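Local coordinates for protein PduO-type ATP--cob(I)alamin adenosyltransferase (Sulfolobus tokodaii, PDB 1WOZ) that probably transfers an adenosyl group from ATP to the corrinoid cob(I)alamin, as other PduO-type adenosyltransferases do, at residues I45-E48 and D49-K52; K76-E79 and K80-K83; E91-K94 and E95-P98; E125-A128 and V129-K133. One frame throughout, in Å; residues are numbered along the deposited sequence.

Contact 1: residues I45-E48 and D49-K52; sequences IPWE and DMKK
Trp47 and Met50, a selenomethionine, run side by side and point the same way at the first turn of helix 48-69. Both SE and the methyl CE of Met50 reach the benzo part of the indole at its CE3 corner, SE standing 3.8 Å from Trp47 CE3. This is a Met-aromatic contact of oblique geometry. Over one face of the same indole lies CG of the preceding Pro46, and the indole gets there with CG opposite its own carbonyl carbon (chi1 -51°). Ile45 meets Met50 from another direction: the two side chains cross at about a right angle, and Ile45 CG2 rests 3.9 Å from Met50 CB. Trp47 is also the N-cap residue; its O accepts from Lys51 N at 3.1 Å, and Glu48 O from Lys52 N at 3.0 Å. The Lys51 side chain runs straight out to CE, then bends at its last torsion (chi4 -70°), which turns NZ toward Ile45 O; that bond is weak and its geometry doubtful. A firmer partner of NZ is Ile42 O, near the end of helix 23-44. With an alanine in place of Lys51, Ile42 O would probably lose its ammonium mate. Glu48 OE2 stays 5.6 Å from Lys51 NZ, so the opposite charges are not in contact. Asp49 OD2 pairs with Arg163, which also makes a cation-pi contact with Trp47. The Lys51 ammonium thus meets the carbonyl end of helix 23-44 and the Asp49 carboxylate lies at the N-terminal turn of helix 48-69, each charge of the sign that would probably suit its helix end.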
# COMPACT_ATOMS: atom_id res chain seq x y z
N ILE A 45 1.48 16.99 2.69
CA ILE A 45 2.58 17.90 2.36
C ILE A 45 2.08 19.34 2.39
O ILE A 45 1.12 19.69 1.70
CB ILE A 45 3.13 17.54 0.95
CG1 ILE A 45 3.92 16.23 1.02
CG2 ILE A 45 4.01 18.65 0.40
CD1 ILE A 45 4.20 15.65 -0.39
N PRO A 46 2.74 20.21 3.17
CA PRO A 46 2.31 21.61 3.25
C PRO A 46 2.89 22.56 2.20
O PRO A 46 2.45 23.70 2.08
CB PRO A 46 2.76 22.00 4.65
CG PRO A 46 4.12 21.31 4.74
CD PRO A 46 3.82 19.92 4.14
N TRP A 47 3.86 22.11 1.43
CA TRP A 47 4.51 23.01 0.48
C TRP A 47 3.78 23.11 -0.84
O TRP A 47 3.51 22.11 -1.51
CB TRP A 47 5.95 22.56 0.28
CG TRP A 47 6.66 22.36 1.60
CD1 TRP A 47 6.99 23.33 2.52
CD2 TRP A 47 7.08 21.12 2.16
NE1 TRP A 47 7.58 22.75 3.62
CE2 TRP A 47 7.65 21.40 3.43
CE3 TRP A 47 7.03 19.79 1.72
CZ2 TRP A 47 8.16 20.40 4.26
CZ3 TRP A 47 7.54 18.79 2.55
CH2 TRP A 47 8.10 19.10 3.80
N GLU A 48 3.50 24.35 -1.23
CA GLU A 48 2.73 24.57 -2.45
C GLU A 48 3.38 24.14 -3.73
O GLU A 48 2.68 23.74 -4.66
CB GLU A 48 2.33 26.05 -2.56
CG GLU A 48 1.43 26.54 -1.47
CD GLU A 48 0.10 25.84 -1.44
OE1 GLU A 48 -0.48 25.54 -2.52
OE2 GLU A 48 -0.38 25.60 -0.32
N ASP A 49 4.71 24.21 -3.81
CA ASP A 49 5.37 23.79 -5.03
C ASP A 49 5.19 22.31 -5.27
O ASP A 49 4.94 21.90 -6.41
CB ASP A 49 6.86 24.18 -5.06
CG ASP A 49 7.67 23.69 -3.84
OD1 ASP A 49 7.11 23.18 -2.84
OD2 ASP A 49 8.91 23.86 -3.89
N MSE A 50 5.32 21.51 -4.22
CA MSE A 50 5.15 20.08 -4.37
C MSE A 50 3.69 19.70 -4.63
O MSE A 50 3.42 18.80 -5.41
CB MSE A 50 5.64 19.33 -3.12
CG MSE A 50 7.14 19.25 -3.03
SE MSE A 50 7.66 18.08 -1.56
CE MSE A 50 9.38 18.92 -1.15
N LYS A 51 2.77 20.37 -3.95
CA LYS A 51 1.35 20.08 -4.16
C LYS A 51 1.00 20.33 -5.63
O LYS A 51 0.34 19.52 -6.26
CB LYS A 51 0.46 20.98 -3.29
CG LYS A 51 0.49 20.72 -1.78
CD LYS A 51 -0.50 21.70 -1.10
CE LYS A 51 -0.61 21.52 0.42
NZ LYS A 51 -1.31 20.24 0.84
N LYS A 52 1.47 21.46 -6.17
CA LYS A 52 1.20 21.80 -7.57
C LYS A 52 1.74 20.74 -8.53
O LYS A 52 1.03 20.29 -9.45
CB LYS A 52 1.82 23.17 -7.90
CG LYS A 52 1.84 23.54 -9.39
CD LYS A 52 2.61 24.86 -9.60
CE LYS A 52 2.73 25.25 -11.07
NZ LYS A 52 1.41 25.62 -11.66

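Contact 2: residues K76-E79 and K80-K83; sequences KIDE and KYVK
Lys76 reaches Tyr81 through its backbone: its O lies 4.0 Å from Tyr81 CE2, oblique to the ring, and its N is weakly tied to a water that donates to Tyr81 OH at 2.7 Å. The phenol oxygen is also hydrogen-bonded to Glu63, so two partners meet at the far end of the ring. Ile77 comes next and covers one face of that ring. Its side chain crosses the tyrosine at about a right angle, and CD1 makes a CH-pi contact, 3.8 Å from the centroid of the Tyr81 ring and displaced toward its rim at CE1 and CZ. A bend at the second torsion of Ile77 (chi2 -54°) turns CD1 over the ring. Asp78, the N-cap, approaches from the edge: OD2 lies near the ring plane, 3.2 Å from Tyr81 CD2, with carboxylate and ring planes 63° apart. The same OD2 accepts a weak capping bond from Lys80 N, also 3.2 Å long. Asp78 O takes Tyr81 N at 3.1 Å. With Glu79 the regular helical pattern sets in, since its O accepts from Lys83 N at 2.8 Å. The loop before helix 79-96 is thereby folded onto the helix's first turn, with Ile77 over one face of the tyrosine ring and the Asp78 carboxylate at its edge. Ile77 N and O are bonded to Asp67 and Asn139. Around the contact, helix 48-69 supplies Ile64 against Ile77 and Glu60 against Tyr81, while helix 140-163 packs Met141 on Ile77, Tyr145 on Tyr81 and Val144 on Val82.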
# COMPACT_ATOMS: atom_id res chain seq x y z
N LYS A 76 -2.17 10.88 -26.05
CA LYS A 76 -0.93 10.20 -26.41
C LYS A 76 0.24 10.80 -25.63
O LYS A 76 0.65 11.93 -25.86
CB LYS A 76 -0.65 10.31 -27.90
CG LYS A 76 0.54 9.47 -28.33
CD LYS A 76 0.79 9.60 -29.82
CE LYS A 76 1.95 8.72 -30.28
NZ LYS A 76 2.26 9.00 -31.71
N ILE A 77 0.75 10.02 -24.70
CA ILE A 77 1.87 10.45 -23.89
C ILE A 77 3.09 10.56 -24.79
O ILE A 77 3.40 9.64 -25.55
CB ILE A 77 2.13 9.42 -22.76
CG1 ILE A 77 0.84 9.23 -21.95
CG2 ILE A 77 3.29 9.87 -21.88
CD1 ILE A 77 0.22 10.54 -21.41
N ASP A 78 3.77 11.70 -24.73
CA ASP A 78 4.97 11.93 -25.54
C ASP A 78 6.12 12.50 -24.70
O ASP A 78 5.99 12.70 -23.48
CB ASP A 78 4.63 12.86 -26.71
CG ASP A 78 4.11 14.21 -26.26
OD1 ASP A 78 3.51 14.91 -27.09
OD2 ASP A 78 4.31 14.60 -25.09
N GLU A 79 7.24 12.79 -25.35
CA GLU A 79 8.42 13.31 -24.67
C GLU A 79 8.23 14.54 -23.80
O GLU A 79 8.92 14.68 -22.80
CB GLU A 79 9.54 13.58 -25.67
CG GLU A 79 10.12 12.31 -26.30
CD GLU A 79 11.17 12.60 -27.36
OE1 GLU A 79 12.30 13.00 -27.00
OE2 GLU A 79 10.86 12.42 -28.56
N LYS A 80 7.30 15.44 -24.14
CA LYS A 80 7.11 16.64 -23.34
C LYS A 80 6.62 16.35 -21.92
O LYS A 80 6.93 17.11 -20.99
CB LYS A 80 6.14 17.61 -24.01
CG LYS A 80 6.65 18.16 -25.34
CD LYS A 80 5.80 19.34 -25.82
CE LYS A 80 5.89 20.52 -24.84
NZ LYS A 80 5.03 21.67 -25.23
N TYR A 81 5.85 15.28 -21.76
CA TYR A 81 5.36 14.86 -20.45
C TYR A 81 6.58 14.46 -19.63
O TYR A 81 6.75 14.87 -18.48
CB TYR A 81 4.48 13.63 -20.56
CG TYR A 81 3.05 13.86 -20.97
CD1 TYR A 81 2.01 13.83 -20.03
CD2 TYR A 81 2.72 14.07 -22.31
CE1 TYR A 81 0.68 14.00 -20.41
CE2 TYR A 81 1.39 14.24 -22.70
CZ TYR A 81 0.39 14.20 -21.75
OH TYR A 81 -0.92 14.31 -22.15
N VAL A 82 7.40 13.60 -20.21
CA VAL A 82 8.59 13.12 -19.52
C VAL A 82 9.53 14.29 -19.20
O VAL A 82 10.09 14.36 -18.10
CB VAL A 82 9.32 12.07 -20.40
CG1 VAL A 82 10.64 11.66 -19.76
CG2 VAL A 82 8.41 10.85 -20.59
N LYS A 83 9.68 15.21 -20.15
CA LYS A 83 10.55 16.37 -19.98
C LYS A 83 10.26 17.15 -18.71
O LYS A 83 11.15 17.42 -17.91
CB LYS A 83 10.40 17.32 -21.17
CG LYS A 83 11.11 18.64 -20.98
CD LYS A 83 12.56 18.55 -21.42
CE LYS A 83 12.67 18.65 -22.95
NZ LYS A 83 11.82 17.66 -23.71
O HOH W 1 -2.24 14.01 -24.53

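Contact 3: residues E91-K94 and E95-P98; sequences EYRK and ESGP
Glu95 N is shared between two carbonyls of the preceding turn, Glu91 O at 3.3 Å and, weakly, Tyr92 O. This is the C-terminus of helix 79-96, one of the long helices of the bundle, ended by a glycine of positive phi followed by a proline. A water that donates to Glu95 OE1 bonds weakly to Glu91 O, but the stronger hold on OE1 is a salt bridge with Arg163. Ser96 ends the helix: its N binds Tyr92 O at 2.9 Å, and its OG donates to Gly97 O, on a lone pair in the carbonyl plane, across the helix exit. Gly97 breaks the helical backbone with a phi of 81°; a CB there would jam against Ser96 O and clash with Pro98 CD. Its N still reaches back to Arg93 O at 2.8 Å, the last backbone bond of this turn. Arg93 then returns along the exit path: the chain bends at chi2 (67°) and lays the guanidinium flat over the Gly97-Pro98 peptide, with Pro98 N above the middle of one face. NE makes a salt bridge with the terminal carboxylate of Trp177. A leucine in place of Arg93 would probably leave that carboxylate without its charged mate and strip the Gly97-Pro98 peptide of its flat cover. At Pro98 the overlap extends to the ring, where Pro98 CB lies 3.4 Å from Arg93 NH2.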
# COMPACT_ATOMS: atom_id res chain seq x y z
N GLU A 91 15.23 20.67 -10.45
CA GLU A 91 15.01 21.79 -9.51
C GLU A 91 15.00 21.38 -8.03
O GLU A 91 15.54 22.08 -7.17
CB GLU A 91 13.70 22.52 -9.84
CG GLU A 91 13.74 23.31 -11.14
CD GLU A 91 14.91 24.26 -11.15
OE1 GLU A 91 15.87 24.02 -11.92
OE2 GLU A 91 14.87 25.24 -10.37
N TYR A 92 14.36 20.25 -7.72
CA TYR A 92 14.33 19.79 -6.33
C TYR A 92 15.74 19.38 -5.87
O TYR A 92 16.16 19.66 -4.75
CB TYR A 92 13.36 18.62 -6.20
CG TYR A 92 11.93 19.08 -6.22
CD1 TYR A 92 11.44 19.87 -5.18
CD2 TYR A 92 11.08 18.78 -7.29
CE1 TYR A 92 10.15 20.35 -5.19
CE2 TYR A 92 9.77 19.27 -7.31
CZ TYR A 92 9.32 20.05 -6.26
OH TYR A 92 8.04 20.55 -6.23
N ARG A 93 16.47 18.72 -6.76
CA ARG A 93 17.81 18.29 -6.43
C ARG A 93 18.71 19.51 -6.24
O ARG A 93 19.65 19.46 -5.43
CB ARG A 93 18.34 17.38 -7.54
CG ARG A 93 19.84 17.18 -7.51
CD ARG A 93 20.34 16.39 -6.29
NE ARG A 93 21.78 16.19 -6.41
CZ ARG A 93 22.67 17.19 -6.42
NH1 ARG A 93 22.26 18.45 -6.27
NH2 ARG A 93 23.95 16.94 -6.63
N LYS A 94 18.45 20.59 -6.96
CA LYS A 94 19.26 21.80 -6.78
C LYS A 94 19.06 22.29 -5.35
O LYS A 94 20.00 22.78 -4.72
CB LYS A 94 18.86 22.93 -7.75
CG LYS A 94 19.41 22.77 -9.17
CD LYS A 94 18.91 23.92 -10.08
CE LYS A 94 19.78 24.09 -11.33
NZ LYS A 94 20.12 22.80 -11.99
N GLU A 95 17.84 22.15 -4.83
CA GLU A 95 17.57 22.61 -3.47
C GLU A 95 18.14 21.67 -2.41
O GLU A 95 18.69 22.13 -1.41
CB GLU A 95 16.06 22.76 -3.21
CG GLU A 95 15.73 23.40 -1.84
CD GLU A 95 14.24 23.54 -1.57
OE1 GLU A 95 13.44 23.66 -2.53
OE2 GLU A 95 13.87 23.55 -0.38
N SER A 96 18.01 20.36 -2.61
CA SER A 96 18.50 19.43 -1.61
C SER A 96 20.01 19.29 -1.64
O SER A 96 20.63 18.98 -0.62
CB SER A 96 17.88 18.03 -1.79
OG SER A 96 18.35 17.42 -2.97
N GLY A 97 20.61 19.53 -2.79
CA GLY A 97 22.05 19.34 -2.88
C GLY A 97 22.31 17.84 -3.07
O GLY A 97 21.36 17.04 -3.12
N PRO A 98 23.58 17.43 -3.16
CA PRO A 98 23.91 16.01 -3.35
C PRO A 98 23.60 15.13 -2.15
O PRO A 98 23.70 15.54 -0.99
CB PRO A 98 25.42 16.04 -3.65
CG PRO A 98 25.90 17.22 -2.80
CD PRO A 98 24.80 18.26 -3.08
O HOH W 2 13.09 23.67 -5.32

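Contact 4: residues E125-A128 and V129-K133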
# COMPACT_ATOMS: atom_id res chain seq x y z
N GLU A 125 5.50 0.55 -12.41
CA GLU A 125 6.46 0.51 -13.53
C GLU A 125 6.82 -0.94 -13.90
O GLU A 125 6.79 -1.31 -15.08
CB GLU A 125 7.74 1.28 -13.17
CG GLU A 125 8.78 1.22 -14.31
CD GLU A 125 10.13 1.82 -13.94
OE1 GLU A 125 10.30 2.30 -12.79
OE2 GLU A 125 11.02 1.82 -14.82
N ARG A 126 7.15 -1.76 -12.89
CA ARG A 126 7.46 -3.17 -13.15
C ARG A 126 6.27 -3.90 -13.75
O ARG A 126 6.42 -4.66 -14.71
CB ARG A 126 7.89 -3.91 -11.87
CG ARG A 126 9.26 -3.51 -11.29
CD ARG A 126 9.66 -4.51 -10.19
NE ARG A 126 8.62 -4.71 -9.18
CZ ARG A 126 8.34 -3.86 -8.18
NH1 ARG A 126 9.03 -2.74 -8.02
NH2 ARG A 126 7.38 -4.16 -7.31
N ASN A 127 5.08 -3.70 -13.19
CA ASN A 127 3.89 -4.35 -13.75
C ASN A 127 3.65 -3.90 -15.20
O ASN A 127 3.28 -4.71 -16.06
CB ASN A 127 2.65 -4.03 -12.90
CG ASN A 127 2.73 -4.62 -11.50
OD1 ASN A 127 3.63 -5.41 -11.20
ND2 ASN A 127 1.78 -4.25 -10.64
N ALA A 128 3.88 -2.62 -15.49
CA ALA A 128 3.70 -2.11 -16.85
C ALA A 128 4.56 -2.89 -17.84
O ALA A 128 4.10 -3.21 -18.95
CB ALA A 128 4.03 -0.62 -16.91
N VAL A 129 5.80 -3.18 -17.47
CA VAL A 129 6.68 -3.95 -18.34
C VAL A 129 6.05 -5.32 -18.59
O VAL A 129 6.06 -5.83 -19.71
CB VAL A 129 8.08 -4.13 -17.70
CG1 VAL A 129 8.93 -5.07 -18.56
CG2 VAL A 129 8.76 -2.77 -17.60
N LYS A 130 5.49 -5.92 -17.55
CA LYS A 130 4.83 -7.21 -17.69
C LYS A 130 3.56 -7.11 -18.55
O LYS A 130 3.30 -7.98 -19.38
CB LYS A 130 4.47 -7.77 -16.31
CG LYS A 130 3.67 -9.06 -16.31
CD LYS A 130 3.28 -9.47 -14.89
CE LYS A 130 2.45 -8.40 -14.19
NZ LYS A 130 2.08 -8.78 -12.79
N TYR A 131 2.78 -6.05 -18.36
CA TYR A 131 1.55 -5.91 -19.14
C TYR A 131 1.84 -5.69 -20.61
O TYR A 131 1.03 -6.09 -21.47
CB TYR A 131 0.71 -4.73 -18.64
CG TYR A 131 0.30 -4.83 -17.20
CD1 TYR A 131 -0.18 -6.03 -16.67
CD2 TYR A 131 0.34 -3.71 -16.38
CE1 TYR A 131 -0.60 -6.11 -15.33
CE2 TYR A 131 -0.07 -3.77 -15.06
CZ TYR A 131 -0.54 -4.96 -14.54
OH TYR A 131 -0.93 -4.99 -13.22
N THR A 132 2.96 -5.06 -20.91
CA THR A 132 3.33 -4.80 -22.29
C THR A 132 3.52 -6.10 -23.06
O THR A 132 3.34 -6.15 -24.28
CB THR A 132 4.62 -3.96 -22.38
OG1 THR A 132 5.68 -4.63 -21.69
CG2 THR A 132 4.41 -2.60 -21.76
N LYS A 133 3.87 -7.17 -22.34
CA LYS A 133 4.04 -8.47 -22.97
C LYS A 133 2.70 -9.00 -23.45
O LYS A 133 2.62 -9.67 -24.48
CB LYS A 133 4.66 -9.46 -21.98
CG LYS A 133 5.95 -8.97 -21.37
CD LYS A 133 7.00 -8.66 -22.42
CE LYS A 133 8.26 -8.09 -21.78
NZ LYS A 133 8.73 -8.97 -20.67
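Asn127 O accepts the shortest sound bond of this helical turn, from Tyr131 N at 2.7 Å, the donor lying nearly along the C=O axis. The same oxygen sits over one face of the Tyr131 ring, 3.1 Å above the plane and offset toward the rim, so the residue that bonds it also covers it. The two side chains run side by side in the same direction, with amide and ring planes 65° apart, and Asn127 CB rests 3.5 Å from Tyr131 CE2. In both residues CG stands opposite the carbonyl carbon (chi1 -66° in Asn127), which directs amide and phenol to one shared acceptor: Asn127 ND2 and Tyr131 OH both bond to Asp30 OD2. Lys130 also runs alongside Asn127, its NZ 4.0 Å from Asn127 OD1, too far for a bond. The backbone ladder continues with Val129 N to Glu125 O and Lys130 N to Arg126 O, each 3.2 Å. Val129 CG2 lies against Glu125 O at 3.5 Å. On the subunit side, Glu125 OE2 pairs with Lys20 of the second subunit and Arg126 NE with Asn26 of the second subunit, placing this part of helix 109-134 at a subunit interface. Within its own chain it is flanked by helix 23-44, whose Phe27 meets the Tyr131 ring and Ala128, and by helix 140-163, whose Ile143 touches Ala128 and Thr132.

All four contacts are local turns of one helical bundle. Contacts 1 and 3 touch, with Asp49 O 3.4 Å from Tyr92 OH, and Arg163 joins them further by salt bridges to both Asp49 and Glu95. Contacts 2 and 3 occupy the two ends of helix 79-96, their centres about 23 Å apart. Contact 4 lies across the centre of the chain from contacts 1 and 3, its centre about 30 and 31 Å from theirs, and about 19 Å from that of contact 2. A bound polyether lies about 11 Å from the Ile77 side chain, and one, not necessarily the same molecule, about 9 Å from that of Arg126; Asp32, Asn35 and Leu61 line a polyether pocket.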